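Local coordinates for ORF48 (Lactococcus phage TP901-1, PDB 3UH8), which probably serves as a structural component of the phage baseplate, the organelle of host adhesion, its N-terminal domain having an immunoglobulin-like all-beta fold, at residues K21-H24 with A25-N28; L88-V91 with G92-A96. All coordinates share one frame; numbering follows the deposited sequence.

Contact 1 of 2, residues K21-H24 with A25-N28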
loop_
_atom_site.group_PDB
_atom_site.type_symbol
_atom_site.label_atom_id
_atom_site.label_comp_id
_atom_site.label_asym_id
_atom_site.label_seq_id
_atom_site.Cartn_x
_atom_site.Cartn_y
_atom_site.Cartn_z
ATOM N N LYS A 21 -1.562 -6.158 -11.426
ATOM C CA LYS A 21 -1.328 -5.595 -12.756
ATOM C C LYS A 21 -2.254 -4.412 -13.022
ATOM O O LYS A 21 -3.437 -4.596 -13.326
ATOM C CB LYS A 21 -1.439 -6.669 -13.851
ATOM C CG LYS A 21 -0.342 -7.718 -13.781
ATOM C CD LYS A 21 -0.469 -8.753 -14.875
ATOM C CE LYS A 21 0.702 -9.701 -14.865
ATOM N NZ LYS A 21 0.592 -10.720 -15.938
ATOM N N LEU A 22 -1.715 -3.194 -12.875
ATOM C CA LEU A 22 -2.464 -1.954 -13.078
ATOM C C LEU A 22 -2.340 -1.436 -14.516
ATOM O O LEU A 22 -1.443 -1.856 -15.249
ATOM C CB LEU A 22 -2.040 -0.874 -12.056
ATOM C CG LEU A 22 -2.129 -1.217 -10.556
ATOM C CD1 LEU A 22 -1.620 -0.071 -9.707
ATOM C CD2 LEU A 22 -3.548 -1.556 -10.131
ATOM N N ARG A 23 -3.265 -0.548 -14.922
ATOM C CA ARG A 23 -3.289 0.050 -16.257
ATOM C C ARG A 23 -2.985 1.533 -16.177
ATOM O O ARG A 23 -3.634 2.266 -15.430
ATOM C CB ARG A 23 -4.618 -0.219 -16.973
ATOM C CG ARG A 23 -4.763 -1.662 -17.446
ATOM C CD ARG A 23 -6.204 -2.024 -17.738
ATOM N NE ARG A 23 -7.047 -1.881 -16.552
ATOM C CZ ARG A 23 -8.051 -2.693 -16.235
ATOM N NH1 ARG A 23 -8.353 -3.724 -17.011
ATOM N NH2 ARG A 23 -8.755 -2.480 -15.133
ATOM N N HIS A 24 -1.974 1.954 -16.940
ATOM C CA HIS A 24 -1.436 3.310 -17.000
ATOM C C HIS A 24 -2.425 4.466 -17.258
ATOM O O HIS A 24 -2.495 5.391 -16.442
ATOM C CB HIS A 24 -0.222 3.349 -17.945
ATOM C CG HIS A 24 0.127 4.714 -18.436
ATOM N ND1 HIS A 24 0.690 5.657 -17.601
ATOM C CD2 HIS A 24 -0.053 5.262 -19.659
ATOM C CE1 HIS A 24 0.848 6.738 -18.342
ATOM N NE2 HIS A 24 0.416 6.546 -19.590
ATOM N N ALA A 25 -3.152 4.436 -18.387
ATOM C CA ALA A 25 -4.071 5.515 -18.765
ATOM C C ALA A 25 -5.557 5.178 -18.567
ATOM O O ALA A 25 -6.412 5.722 -19.274
ATOM C CB ALA A 25 -3.800 5.939 -20.205
ATOM N N ASP A 26 -5.861 4.317 -17.573
ATOM C CA ASP A 26 -7.214 3.854 -17.244
ATOM C C ASP A 26 -8.233 4.972 -17.039
ATOM O O ASP A 26 -7.969 5.953 -16.342
ATOM C CB ASP A 26 -7.203 2.902 -16.030
ATOM C CG ASP A 26 -8.382 1.940 -15.926
ATOM O OD1 ASP A 26 -9.512 2.331 -16.296
ATOM O OD2 ASP A 26 -8.182 0.810 -15.433
ATOM N N VAL A 27 -9.407 4.790 -17.661
ATOM C CA VAL A 27 -10.574 5.671 -17.619
ATOM C C VAL A 27 -11.219 5.577 -16.220
ATOM O O VAL A 27 -11.646 6.596 -15.667
ATOM C CB VAL A 27 -11.549 5.270 -18.775
ATOM C CG1 VAL A 27 -13.007 5.628 -18.481
ATOM C CG2 VAL A 27 -11.099 5.868 -20.105
ATOM N N ASN A 28 -11.262 4.354 -15.654
ATOM C CA ASN A 28 -11.865 4.066 -14.353
ATOM C C ASN A 28 -10.858 3.886 -13.212
ATOM O O ASN A 28 -9.653 3.747 -13.462
ATOM C CB ASN A 28 -12.810 2.861 -14.456
ATOM C CG ASN A 28 -13.950 3.060 -15.426
ATOM O OD1 ASN A 28 -14.727 4.019 -15.335
ATOM N ND2 ASN A 28 -14.082 2.146 -16.372
HETATM O O HOH W 1 -10.145 -0.094 -13.743
#
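The guanidinium of Arg23 and the carboxylate of Asp26 meet with their planes almost perpendicular, 81° apart, and it is the OD2 branch of the aspartate that does the touching. OD2 comes in obliquely to the guanidinium, 3.1 Å from Arg23 NE and 3.4 Å from Arg23 NH2. The pair is a salt bridge, but the N-H directions from NE and NH2 both miss the oxygen, and the two hydrogen bonds within it are therefore weak. A water makes up part of the difference: it donates to Asp26 OD2 at 2.7 Å and accepts a weak bond from Arg23 NH2, bridging the two charged groups. The bend of the arginine chain at chi3 (-60°) turns NE toward Asp26 OD2.

The other carboxylate oxygen is used within the loop itself. Asp26 OD1 accepts from the backbone N of Asn28 at 2.8 Å, the N-H coming from above the carboxylate plane, 36° out of it. With each oxygen engaged by a different partner, rotation of the carboxylate is restrained.

The ring of His24 lies beside its neighbour Ala25, with His24 CD2 3.8 Å from Ala25 CB. CB of His24 points away from Ala25-Asn28 overall, and ND1 makes a weak hydrogen bond to Leu88 O. Backbone bonds of Leu22 and His24 to Glu122 tie the start of the turn to strand 112-122.

Arg23 to Asp26 is a type I beta turn, overlapping at Asp26 with an Asx turn; together they carry the chain out of strand 21-23 toward strand 30-38 at the surface of this immunoglobulin-like domain.

Contact 2 of 2, residues L88-V91 with G92-A96; sequences LQFV and GRNEA
Among the polar contacts, the carboxamide of Asn94 reaches back to the main chain of Phe90. Asn94 ND2 gives a hydrogen bond to Phe90 O of 2.9 Å, nearly straight at 163°, with the nitrogen in the carbonyl plane and the acceptor almost in the amide plane. The same ND2 also makes a weak bond to Gly92 O at 3.2 Å. At the other end of the amide, Asn94 OD1 lies 2.7 Å from a water that accepts from Phe90 N and can donate to OD1. The main chain of Phe90 is thus tied to one buried side chain directly through O and, by way of the water, probably through N as well. The ND2 bonds to two carbonyl oxygens support this orientation of the amide.

The van der Waals contacts come mostly from the Phe90 ring. Its CG stands anti to the backbone N (chi1 180°), which lays the ring alongside the start of the strand. One edge then faces the main chain: Phe90 CE1 is 3.2 Å from Arg93 O, near the ring plane. Ring and Asn94 amide are steeply inclined, 70° apart, and Asn94 OD1 lies 3.7 Å from Phe90 CB.

Backbone conformation sets the bend. Gly92 has a backbone conformation reserved for glycine, next to the Phe90 ring.

The result is a tight connection from helix 85-89 into strand 92-103, where a buried asparagine, touching Leu54 and Val121 on flanking strands, pins the loop to the sheet of the immunoglobulin-like domain.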
loop_
_atom_site.group_PDB
_atom_site.type_symbol
_atom_site.label_atom_id
_atom_site.label_comp_id
_atom_site.label_asym_id
_atom_site.label_seq_id
_atom_site.Cartn_x
_atom_site.Cartn_y
_atom_site.Cartn_z
ATOM N N LEU A 88 0.788 5.160 -11.061
ATOM C CA LEU A 88 0.594 4.563 -12.387
ATOM C C LEU A 88 1.570 5.062 -13.454
ATOM O O LEU A 88 1.599 4.508 -14.555
ATOM C CB LEU A 88 -0.850 4.823 -12.871
ATOM C CG LEU A 88 -1.997 4.300 -12.012
ATOM C CD1 LEU A 88 -3.289 4.984 -12.389
ATOM C CD2 LEU A 88 -2.140 2.803 -12.138
ATOM N N GLN A 89 2.375 6.090 -13.143
ATOM C CA GLN A 89 3.288 6.720 -14.085
ATOM C C GLN A 89 4.378 5.823 -14.661
ATOM O O GLN A 89 4.555 5.834 -15.871
ATOM C CB GLN A 89 3.890 7.986 -13.488
ATOM C CG GLN A 89 4.428 8.951 -14.530
ATOM C CD GLN A 89 5.136 10.081 -13.851
ATOM O OE1 GLN A 89 6.367 10.147 -13.812
ATOM N NE2 GLN A 89 4.368 10.953 -13.230
ATOM N N PHE A 90 5.113 5.099 -13.799
ATOM C CA PHE A 90 6.168 4.212 -14.294
ATOM C C PHE A 90 5.593 2.924 -14.877
ATOM O O PHE A 90 5.160 2.036 -14.133
ATOM C CB PHE A 90 7.281 3.964 -13.254
ATOM C CG PHE A 90 8.379 3.045 -13.746
ATOM C CD1 PHE A 90 8.435 1.719 -13.334
ATOM C CD2 PHE A 90 9.324 3.491 -14.665
ATOM C CE1 PHE A 90 9.426 0.859 -13.816
ATOM C CE2 PHE A 90 10.314 2.629 -15.148
ATOM C CZ PHE A 90 10.362 1.320 -14.716
ATOM N N VAL A 91 5.583 2.830 -16.221
ATOM C CA VAL A 91 5.092 1.656 -16.936
ATOM C C VAL A 91 6.157 0.570 -16.815
ATOM O O VAL A 91 7.209 0.647 -17.442
ATOM C CB VAL A 91 4.658 1.963 -18.397
ATOM C CG1 VAL A 91 4.355 0.686 -19.179
ATOM C CG2 VAL A 91 3.448 2.893 -18.422
ATOM N N GLY A 92 5.885 -0.386 -15.942
ATOM C CA GLY A 92 6.780 -1.493 -15.643
ATOM C C GLY A 92 6.663 -1.923 -14.198
ATOM O O GLY A 92 5.601 -1.766 -13.587
ATOM N N ARG A 93 7.757 -2.467 -13.642
ATOM C CA ARG A 93 7.759 -2.937 -12.263
ATOM C C ARG A 93 8.002 -1.823 -11.249
ATOM O O ARG A 93 9.028 -1.141 -11.293
ATOM C CB ARG A 93 8.712 -4.127 -12.061
ATOM C CG ARG A 93 8.380 -4.920 -10.808
ATOM C CD ARG A 93 9.160 -6.210 -10.677
ATOM N NE ARG A 93 8.946 -6.786 -9.349
ATOM C CZ ARG A 93 9.272 -8.022 -8.988
ATOM N NH1 ARG A 93 9.816 -8.855 -9.861
ATOM N NH2 ARG A 93 9.034 -8.442 -7.752
ATOM N N ASN A 94 7.038 -1.652 -10.333
ATOM C CA ASN A 94 7.074 -0.657 -9.267
ATOM C C ASN A 94 7.267 -1.322 -7.912
ATOM O O ASN A 94 6.804 -2.445 -7.707
ATOM C CB ASN A 94 5.786 0.157 -9.262
ATOM C CG ASN A 94 5.665 1.134 -10.399
ATOM O OD1 ASN A 94 5.912 2.331 -10.241
ATOM N ND2 ASN A 94 5.259 0.655 -11.566
ATOM N N GLU A 95 7.935 -0.620 -6.987
ATOM C CA GLU A 95 8.194 -1.088 -5.627
ATOM C C GLU A 95 7.615 -0.077 -4.639
ATOM O O GLU A 95 7.890 1.120 -4.753
ATOM C CB GLU A 95 9.703 -1.291 -5.404
ATOM C CG GLU A 95 10.061 -1.854 -4.034
ATOM C CD GLU A 95 11.493 -2.320 -3.840
ATOM O OE1 GLU A 95 11.835 -2.697 -2.695
ATOM O OE2 GLU A 95 12.267 -2.336 -4.826
ATOM N N ALA A 96 6.797 -0.559 -3.686
ATOM C CA ALA A 96 6.146 0.283 -2.676
ATOM C C ALA A 96 5.981 -0.427 -1.331
ATOM O O ALA A 96 6.228 -1.629 -1.235
ATOM C CB ALA A 96 4.793 0.761 -3.190
HETATM O O HOH W 2 4.806 4.711 -10.883
#

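Overall arrangement
Both contacts are local, lying near the surface on the same side of the chain's centre, with their own centres about 12 Å apart. Contact 1 lies farther out: its centre is about 17 Å from the centre of the chain, and none of its touching residues is buried; its chemistry is a charged pair helped by water. The centre of contact 2 is about 13 Å from the centre of the chain. It includes a buried amide, and relies on a short, nearly straight hydrogen bond from that neutral group to a main-chain carbonyl. One marks the exit from a strand, the other the entry into one, and strand 112-122 pairs with both strands. They also touch directly, Leu88 packing on Leu22 and Val91 on His24.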